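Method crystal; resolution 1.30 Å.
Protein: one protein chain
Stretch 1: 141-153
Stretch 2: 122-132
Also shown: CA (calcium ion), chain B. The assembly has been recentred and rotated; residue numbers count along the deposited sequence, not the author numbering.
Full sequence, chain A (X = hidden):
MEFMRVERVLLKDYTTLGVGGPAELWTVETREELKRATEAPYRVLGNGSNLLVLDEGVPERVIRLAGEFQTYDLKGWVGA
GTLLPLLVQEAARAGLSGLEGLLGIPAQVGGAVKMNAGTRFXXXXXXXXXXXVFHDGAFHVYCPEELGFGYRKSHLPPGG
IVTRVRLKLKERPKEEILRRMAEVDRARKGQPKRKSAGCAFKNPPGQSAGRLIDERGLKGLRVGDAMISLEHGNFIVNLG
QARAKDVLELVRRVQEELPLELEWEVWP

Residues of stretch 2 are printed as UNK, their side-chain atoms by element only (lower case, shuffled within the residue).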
ATOM      1  N   VAL A 141     -19.471  10.636  -1.625  1.00  9.85           N
ATOM      2  CA  VAL A 141     -18.431  11.397  -0.957  1.00  9.95           C
ATOM      3  C   VAL A 141     -18.551  11.218   0.555  1.00  9.34           C
ATOM      4  O   VAL A 141     -19.635  11.384   1.132  1.00  9.65           O
ATOM      5  CB  VAL A 141     -18.495  12.892  -1.356  1.00 10.16           C
ATOM      6  CG1 VAL A 141     -17.524  13.724  -0.542  1.00 11.09           C
ATOM      7  CG2 VAL A 141     -18.207  13.056  -2.845  1.00 11.94           C
ATOM      8  N   TYR A 142     -17.431  10.873   1.178  1.00  8.83           N
ATOM      9  CA  TYR A 142     -17.369  10.647   2.615  1.00  8.75           C
ATOM     10  C   TYR A 142     -16.336  11.544   3.266  1.00  9.16           C
ATOM     11  O   TYR A 142     -15.329  11.892   2.662  1.00  9.85           O
ATOM     12  CB  TYR A 142     -16.973   9.195   2.896  1.00  9.21           C
ATOM     13  CG  TYR A 142     -18.014   8.204   2.448  1.00  8.79           C
ATOM     14  CD1 TYR A 142     -19.096   7.894   3.267  1.00 10.05           C
ATOM     15  CD2 TYR A 142     -17.935   7.597   1.197  1.00  9.73           C
ATOM     16  CE1 TYR A 142     -20.063   6.997   2.856  1.00 11.22           C
ATOM     17  CE2 TYR A 142     -18.904   6.691   0.776  1.00  9.18           C
ATOM     18  CZ  TYR A 142     -19.973   6.397   1.613  1.00 10.27           C
ATOM     19  OH  TYR A 142     -20.946   5.503   1.210  1.00 11.07           O
ATOM     20  N   CYS A 143     -16.575  11.894   4.518  1.00  9.46           N
ATOM     21  CA  CYS A 143     -15.517  12.432   5.356  1.00 10.44           C
ATOM     22  C   CYS A 143     -14.735  11.272   5.958  1.00  9.70           C
ATOM     23  O   CYS A 143     -15.277  10.172   6.103  1.00  9.60           O
ATOM     24  CB  CYS A 143     -16.088  13.295   6.462  1.00 10.85           C
ATOM     25  SG  CYS A 143     -16.878  14.690   5.828  1.00 21.02           S
ATOM     26  N   PRO A 144     -13.463  11.503   6.337  1.00  9.73           N
ATOM     27  CA  PRO A 144     -12.685  10.367   6.847  1.00  9.85           C
ATOM     28  C   PRO A 144     -13.288   9.713   8.092  1.00  9.63           C
ATOM     29  O   PRO A 144     -13.155   8.502   8.263  1.00  9.35           O
ATOM     30  CB  PRO A 144     -11.299  10.965   7.133  1.00 10.32           C
ATOM     31  CG  PRO A 144     -11.516  12.423   7.192  1.00 10.39           C
ATOM     32  CD  PRO A 144     -12.664  12.741   6.292  1.00 10.47           C
ATOM     33  N   GLU A 145     -13.972  10.494   8.930  1.00  9.34           N
ATOM     34  CA  GLU A 145     -14.614   9.947  10.130  1.00  9.50           C
ATOM     35  C   GLU A 145     -15.724   8.930   9.822  1.00  9.51           C
ATOM     36  O   GLU A 145     -16.201   8.239  10.732  1.00  9.89           O
ATOM     37  CB  GLU A 145     -15.122  11.068  11.043  1.00  9.71           C
ATOM     38  CG  GLU A 145     -16.086  12.044  10.373  1.00  9.72           C
ATOM     39  CD  GLU A 145     -15.404  13.280   9.808  1.00 10.93           C
ATOM     40  OE1 GLU A 145     -14.246  13.177   9.361  1.00 11.35           O
ATOM     41  OE2 GLU A 145     -16.038  14.352   9.801  1.00 12.25           O
ATOM     42  N   GLU A 146     -16.127   8.822   8.557  1.00  9.27           N
ATOM     43  CA  GLU A 146     -17.149   7.860   8.132  1.00  9.62           C
ATOM     44  C   GLU A 146     -16.575   6.531   7.663  1.00  9.85           C
ATOM     45  O   GLU A 146     -17.330   5.617   7.340  1.00 10.66           O
ATOM     46  CB  GLU A 146     -17.993   8.444   6.999  1.00  9.26           C
ATOM     47  CG  GLU A 146     -18.827   9.629   7.400  1.00  9.12           C
ATOM     48  CD  GLU A 146     -19.606  10.177   6.233  1.00  8.71           C
ATOM     49  OE1 GLU A 146     -20.734   9.682   5.997  1.00  8.77           O
ATOM     50  OE2 GLU A 146     -19.074  11.065   5.527  1.00  8.52           O
ATOM     51  N   LEU A 147     -15.253   6.419   7.621  1.00  9.73           N
ATOM     52  CA  LEU A 147     -14.619   5.277   6.970  1.00  9.60           C
ATOM     53  C   LEU A 147     -14.000   4.260   7.917  1.00  9.87           C
ATOM     54  O   LEU A 147     -13.238   3.396   7.484  1.00 10.38           O
ATOM     55  CB  LEU A 147     -13.583   5.780   5.955  1.00  9.24           C
ATOM     56  CG  LEU A 147     -14.152   6.655   4.831  1.00 10.64           C
ATOM     57  CD1 LEU A 147     -13.036   7.029   3.882  1.00 11.66           C
ATOM     58  CD2 LEU A 147     -15.268   5.937   4.082  1.00 11.97           C
ATOM     59  N   GLY A 148     -14.337   4.353   9.200  1.00 10.04           N
ATOM     60  CA  GLY A 148     -13.910   3.354  10.169  1.00 11.00           C
ATOM     61  C   GLY A 148     -12.410   3.159  10.249  1.00 10.99           C
ATOM     62  O   GLY A 148     -11.931   2.022  10.329  1.00 11.70           O
ATOM     63  N   PHE A 149     -11.668   4.261  10.253  1.00 11.45           N
ATOM     64  CA  PHE A 149     -10.218   4.169  10.332  1.00 11.86           C
ATOM     65  C   PHE A 149      -9.750   3.661  11.686  1.00 12.48           C
ATOM     66  O   PHE A 149     -10.313   4.009  12.727  1.00 13.18           O
ATOM     67  CB  PHE A 149      -9.564   5.515  10.048  1.00 11.18           C
ATOM     68  CG  PHE A 149      -9.582   5.904   8.601  1.00 10.19           C
ATOM     69  CD1 PHE A 149      -8.951   5.114   7.638  1.00 10.58           C
ATOM     70  CD2 PHE A 149     -10.212   7.074   8.200  1.00 10.20           C
ATOM     71  CE1 PHE A 149      -8.954   5.486   6.299  1.00 10.19           C
ATOM     72  CE2 PHE A 149     -10.218   7.451   6.853  1.00 10.33           C
ATOM     73  CZ  PHE A 149      -9.584   6.651   5.901  1.00 10.50           C
ATOM     74  N   GLY A 150      -8.725   2.820  11.647  1.00 12.93           N
ATOM     75  CA  GLY A 150      -8.014   2.365  12.834  1.00 13.18           C
ATOM     76  C   GLY A 150      -6.555   2.245  12.443  1.00 13.23           C
ATOM     77  O   GLY A 150      -6.154   2.678  11.357  1.00 12.89           O
ATOM     78  N   TYR A 151      -5.752   1.654  13.313  1.00 13.67           N
ATOM     79  CA  TYR A 151      -4.342   1.482  13.016  1.00 14.12           C
ATOM     80  C   TYR A 151      -4.170   0.585  11.799  1.00 13.82           C
ATOM     81  O   TYR A 151      -4.551  -0.581  11.822  1.00 13.04           O
ATOM     82  CB  TYR A 151      -3.604   0.923  14.226  1.00 15.73           C
ATOM     83  CG  TYR A 151      -2.113   0.896  14.042  1.00 17.53           C
ATOM     84  CD1 TYR A 151      -1.351   2.046  14.243  1.00 18.57           C
ATOM     85  CD2 TYR A 151      -1.461  -0.273  13.656  1.00 17.63           C
ATOM     86  CE1 TYR A 151       0.024   2.030  14.070  1.00 20.11           C
ATOM     87  CE2 TYR A 151      -0.080  -0.299  13.484  1.00 19.25           C
ATOM     88  CZ  TYR A 151       0.647   0.859  13.690  1.00 18.63           C
ATOM     89  OH  TYR A 151       2.010   0.838  13.527  1.00 20.66           O
ATOM     90  N   ARG A 152      -3.634   1.170  10.724  1.00 13.53           N
ATOM     91  CA  ARG A 152      -3.423   0.493   9.436  1.00 14.21           C
ATOM     92  C   ARG A 152      -4.681  -0.259   8.960  1.00 14.01           C
ATOM     93  O   ARG A 152      -4.612  -1.344   8.386  1.00 14.63           O
ATOM     94  CB  ARG A 152      -2.167  -0.400   9.489  1.00 14.73           C
ATOM     95  CG  ARG A 152      -0.948   0.316  10.114  1.00 17.53           C
ATOM     96  CD  ARG A 152      -0.705   1.698   9.507  1.00 20.22           C
ATOM     97  NE  ARG A 152      -0.316   2.709  10.496  1.00 22.30           N
ATOM     98  CZ  ARG A 152      -1.130   3.630  11.017  1.00 20.82           C
ATOM     99  NH1 ARG A 152      -2.415   3.694  10.668  1.00 13.81           N
ATOM    100  NH2 ARG A 152      -0.648   4.496  11.900  1.00 22.64           N
ATOM    101  N   LYS A 153      -5.841   0.352   9.189  1.00 13.12           N
ATOM    102  CA  LYS A 153      -7.121  -0.278   8.887  1.00 12.85           C
ATOM    103  C   LYS A 153      -8.167   0.768   8.475  1.00 11.34           C
ATOM    104  O   LYS A 153      -8.127   1.915   8.927  1.00 11.22           O
ATOM    105  CB  LYS A 153      -7.603  -1.092  10.105  1.00 13.55           C
ATOM    106  CG  LYS A 153      -8.970  -1.778   9.963  1.00 15.78           C
ATOM    107  CD  LYS A 153     -10.090  -0.904  10.491  1.00 20.01           C
ATOM    108  CE  LYS A 153     -10.253  -1.085  11.973  1.00 22.48           C
ATOM    109  NZ  LYS A 153      -8.937  -1.008  12.665  1.00 25.17           N
ATOM    110  N   UNK A 122       2.579  10.209  11.600  1.00 15.83           N
ATOM    111  CA  UNK A 122       1.248  10.506  11.085  1.00 15.65           C
ATOM    112  C   UNK A 122       0.717   9.365  10.246  1.00 14.92           C
ATOM    113  O   UNK A 122       1.466   8.458   9.865  1.00 15.38           O
ATOM    114  N   UNK A 123      -0.581   9.411   9.968  1.00 14.22           N
ATOM    115  CA  UNK A 123      -1.235   8.402   9.137  1.00 13.32           C
ATOM    116  C   UNK A 123      -2.114   9.056   8.084  1.00 12.00           C
ATOM    117  O   UNK A 123      -2.497  10.222   8.212  1.00 12.06           O
ATOM    118  o   UNK A 123      -3.199   6.174  12.208  1.00 18.69           O
ATOM    119  c   UNK A 123      -3.859   7.117  11.709  1.00 18.04           C
ATOM    120  c   UNK A 123      -3.174   8.076  10.762  1.00 15.76           C
ATOM    121  o   UNK A 123      -5.069   7.312  11.947  1.00 20.25           O
ATOM    122  c   UNK A 123      -2.055   7.427   9.983  1.00 13.98           C
ATOM    123  N   UNK A 124      -2.441   8.286   7.052  1.00 11.10           N
ATOM    124  CA  UNK A 124      -3.199   8.792   5.914  1.00 11.16           C
ATOM    125  C   UNK A 124      -4.477   9.504   6.345  1.00 11.49           C
ATOM    126  O   UNK A 124      -4.793  10.562   5.816  1.00 11.65           O
ATOM    127  c   UNK A 124      -3.498   7.666   4.922  1.00 11.18           C
ATOM    128  s   UNK A 124      -2.919   9.075   2.623  1.00 11.03           S
ATOM    129  c   UNK A 124      -3.877   9.339   1.136  1.00 14.84           C
ATOM    130  c   UNK A 124      -4.101   8.140   3.609  1.00 10.57           C
ATOM    131  N   UNK A 125      -5.192   8.938   7.318  1.00 11.73           N
ATOM    132  CA  UNK A 125      -6.440   9.520   7.807  1.00 12.89           C
ATOM    133  C   UNK A 125      -6.281  10.971   8.266  1.00 13.03           C
ATOM    134  O   UNK A 125      -7.182  11.778   8.057  1.00 13.65           O
ATOM    135  c   UNK A 125      -7.019   8.671   8.924  1.00 12.99           C
ATOM    136  N   UNK A 126      -5.138  11.283   8.875  1.00 13.01           N
ATOM    137  CA  UNK A 126      -4.827  12.635   9.364  1.00 14.01           C
ATOM    138  C   UNK A 126      -4.821  13.657   8.236  1.00 13.70           C
ATOM    139  O   UNK A 126      -5.060  14.838   8.474  1.00 13.97           O
ATOM    140  o   UNK A 126      -4.311  11.548  11.972  1.00 18.15           O
ATOM    141  c   UNK A 126      -3.315  11.775  11.248  1.00 16.65           C
ATOM    142  c   UNK A 126      -3.445  12.693  10.042  1.00 15.02           C
ATOM    143  o   UNK A 126      -2.178  11.303  11.486  1.00 18.82           O
ATOM    144  N   UNK A 127      -4.516  13.199   7.023  1.00 13.02           N
ATOM    145  CA  UNK A 127      -4.297  14.085   5.879  1.00 12.33           C
ATOM    146  C   UNK A 127      -5.487  14.171   4.935  1.00 11.59           C
ATOM    147  O   UNK A 127      -5.370  14.713   3.839  1.00 11.71           O
ATOM    148  c   UNK A 127      -3.044  13.661   5.103  1.00 13.13           C
ATOM    149  N   UNK A 128      -6.635  13.646   5.362  1.00 11.00           N
ATOM    150  CA  UNK A 128      -7.819  13.614   4.513  1.00 10.69           C
ATOM    151  C   UNK A 128      -8.871  14.620   4.935  1.00 10.86           C
ATOM    152  O   UNK A 128      -9.142  14.767   6.131  1.00 11.53           O
ATOM    153  c   UNK A 128      -8.267   9.742   4.140  1.00 10.75           C
ATOM    154  c   UNK A 128      -8.440  12.209   4.517  1.00 10.43           C
ATOM    155  c   UNK A 128      -7.366  11.313   2.397  1.00 10.86           C
ATOM    156  c   UNK A 128      -7.602  11.081   3.892  1.00  9.72           C
ATOM    157  N   UNK A 129      -9.464  15.295   3.952  1.00 10.81           N
ATOM    158  CA  UNK A 129     -10.668  16.114   4.157  1.00 12.42           C
ATOM    159  C   UNK A 129     -11.927  15.444   3.616  1.00 11.55           C
ATOM    160  O   UNK A 129     -13.006  15.585   4.200  1.00 11.82           O
ATOM    161  c   UNK A 129     -10.523  17.483   3.485  1.00 13.40           C
ATOM    162  c   UNK A 129      -9.634  18.457   4.236  1.00 15.79           C
ATOM    163  c   UNK A 129      -9.479  19.805   3.543  1.00 15.85           C
ATOM    164  o   UNK A 129      -8.966  20.726   4.205  1.00 21.42           O
ATOM    165  o   UNK A 129      -9.842  19.941   2.352  1.00 19.22           O
ATOM    166  N   UNK A 130     -11.795  14.733   2.500  1.00 10.99           N
ATOM    167  CA  UNK A 130     -12.914  14.051   1.870  1.00 10.44           C
ATOM    168  C   UNK A 130     -12.397  12.899   1.039  1.00  9.76           C
ATOM    169  O   UNK A 130     -11.255  12.927   0.567  1.00 10.27           O
ATOM    170  c   UNK A 130     -13.722  15.005   1.003  1.00 11.58           C
ATOM    171  N   UNK A 131     -13.243  11.893   0.851  1.00  9.55           N
ATOM    172  CA  UNK A 131     -12.896  10.699   0.093  1.00  9.42           C
ATOM    173  C   UNK A 131     -14.081  10.309  -0.781  1.00  8.65           C
ATOM    174  O   UNK A 131     -15.193  10.088  -0.272  1.00  9.63           O
ATOM    175  c   UNK A 131     -12.153   8.285   0.210  1.00  9.68           C
ATOM    176  c   UNK A 131     -11.440   9.888   2.005  1.00 10.13           C
ATOM    177  c   UNK A 131     -12.553   9.512   1.023  1.00  9.33           C
ATOM    178  N   UNK A 132     -13.846  10.210  -2.086  1.00  8.85           N
ATOM    179  CA  UNK A 132     -14.853   9.684  -3.002  1.00  8.85           C
ATOM    180  C   UNK A 132     -14.672   8.175  -3.081  1.00  8.90           C
ATOM    181  O   UNK A 132     -13.558   7.688  -3.304  1.00  8.69           O
ATOM    182  c   UNK A 132     -15.673  10.501  -6.709  1.00 11.44           C
ATOM    183  o   UNK A 132     -14.788  10.022  -7.434  1.00 12.11           O
ATOM    184  o   UNK A 132     -16.413  11.444  -7.064  1.00 13.76           O
ATOM    185  c   UNK A 132     -15.850   9.911  -5.330  1.00 10.36           C
ATOM    186  c   UNK A 132     -14.733  10.313  -4.387  1.00  9.55           C
TER
HETATM  187 CA    CA B 501     -21.651  11.922   2.093  1.00 12.58          CA
HETATM  188  O   HOH W   1     -20.450  12.763   3.970  1.00 11.06           O
HETATM  189  O   HOH W   2     -21.830  10.130   3.653  1.00  9.57           O
HETATM  190  O   HOH W   3     -23.742  12.598   3.022  1.00 19.54           O
HETATM  191  O   HOH W   4     -22.537  10.106   0.807  1.00 16.46           O

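Position 122 has no side-chain atoms and is therefore glycine, Gly122; a CB here would point away from stretch 1.

Position 123 carries three carbons, the third bearing two oxygens, and one oxygen lies 3.0 Å from NH1 of Arg152. Three carbons ending in a carboxylate make this Glu123. Its OE2 accepts from both NH1 (3.0 Å) and NH2 (3.1 Å) of Arg152, at the edge of the guanidinium, forming a salt bridge.

Position 124 has an unbranched chain of two carbons, a sulfur and a carbon whose end leads away from stretch 1: Met124, buried.

At 125 there is a single carbon, which sits over one face of the Phe149 ring, 3.9 Å from CB to the ring centroid and 21° off the normal. This is Ala125, small enough to let the ring lie close.

Position 126 shows two carbons, the second with two oxygens, and no contact with stretch 1. It is Asp126, whose OD2 accepts from the backbone N of Glu123 at 2.9 Å, tying the start of the 3-10 turn.

Position 127 has one carbon, out of reach of stretch 1: Ala127.

Position 128 holds four carbons forked at the second, and one branch end is 3.8 Å from CZ of Phe149. That fork defines Leu128; its CB also packs 4.1 Å from CB of Pro144.

Position 129, where the chain turns a corner, has three carbons, the third with two oxygens, pointing away: Glu129. Its backbone O still meets CD of Pro144 at 3.5 Å.

Position 130 offers one carbon, 4.3 Å from CG1 of Val141. It is Ala130.

Position 131 has one carbon carrying two more, and one of these reaches within 3.8 Å of CD1 of Leu147. Branching at CB means Val131.

Position 132 ends with three carbons, the third bearing two oxygens, on the same sheet face as the side chain of Val141: Glu132.

The contact combines three devices. An antiparallel pairing fixes the register: Val131 N donates to Tyr142 O and Tyr142 N to Val131 O, both at 2.8 Å, while Val141 and Glu132 form the adjacent non-hydrogen-bonded pair. Beyond the strand, Pro144, Leu147 and Phe149 aim their CA-to-CB bonds toward stretch 2 and pack against Ala125, Leu128 and Val131. Farther along, Arg152 starts away but curls its end back to Glu123, adding a charged clasp. Backbone bonds set the alignment, apolar packing fills the middle, and the salt bridge closes the far end.

Stretch 2, residues 122-132: GEMADALEAVE
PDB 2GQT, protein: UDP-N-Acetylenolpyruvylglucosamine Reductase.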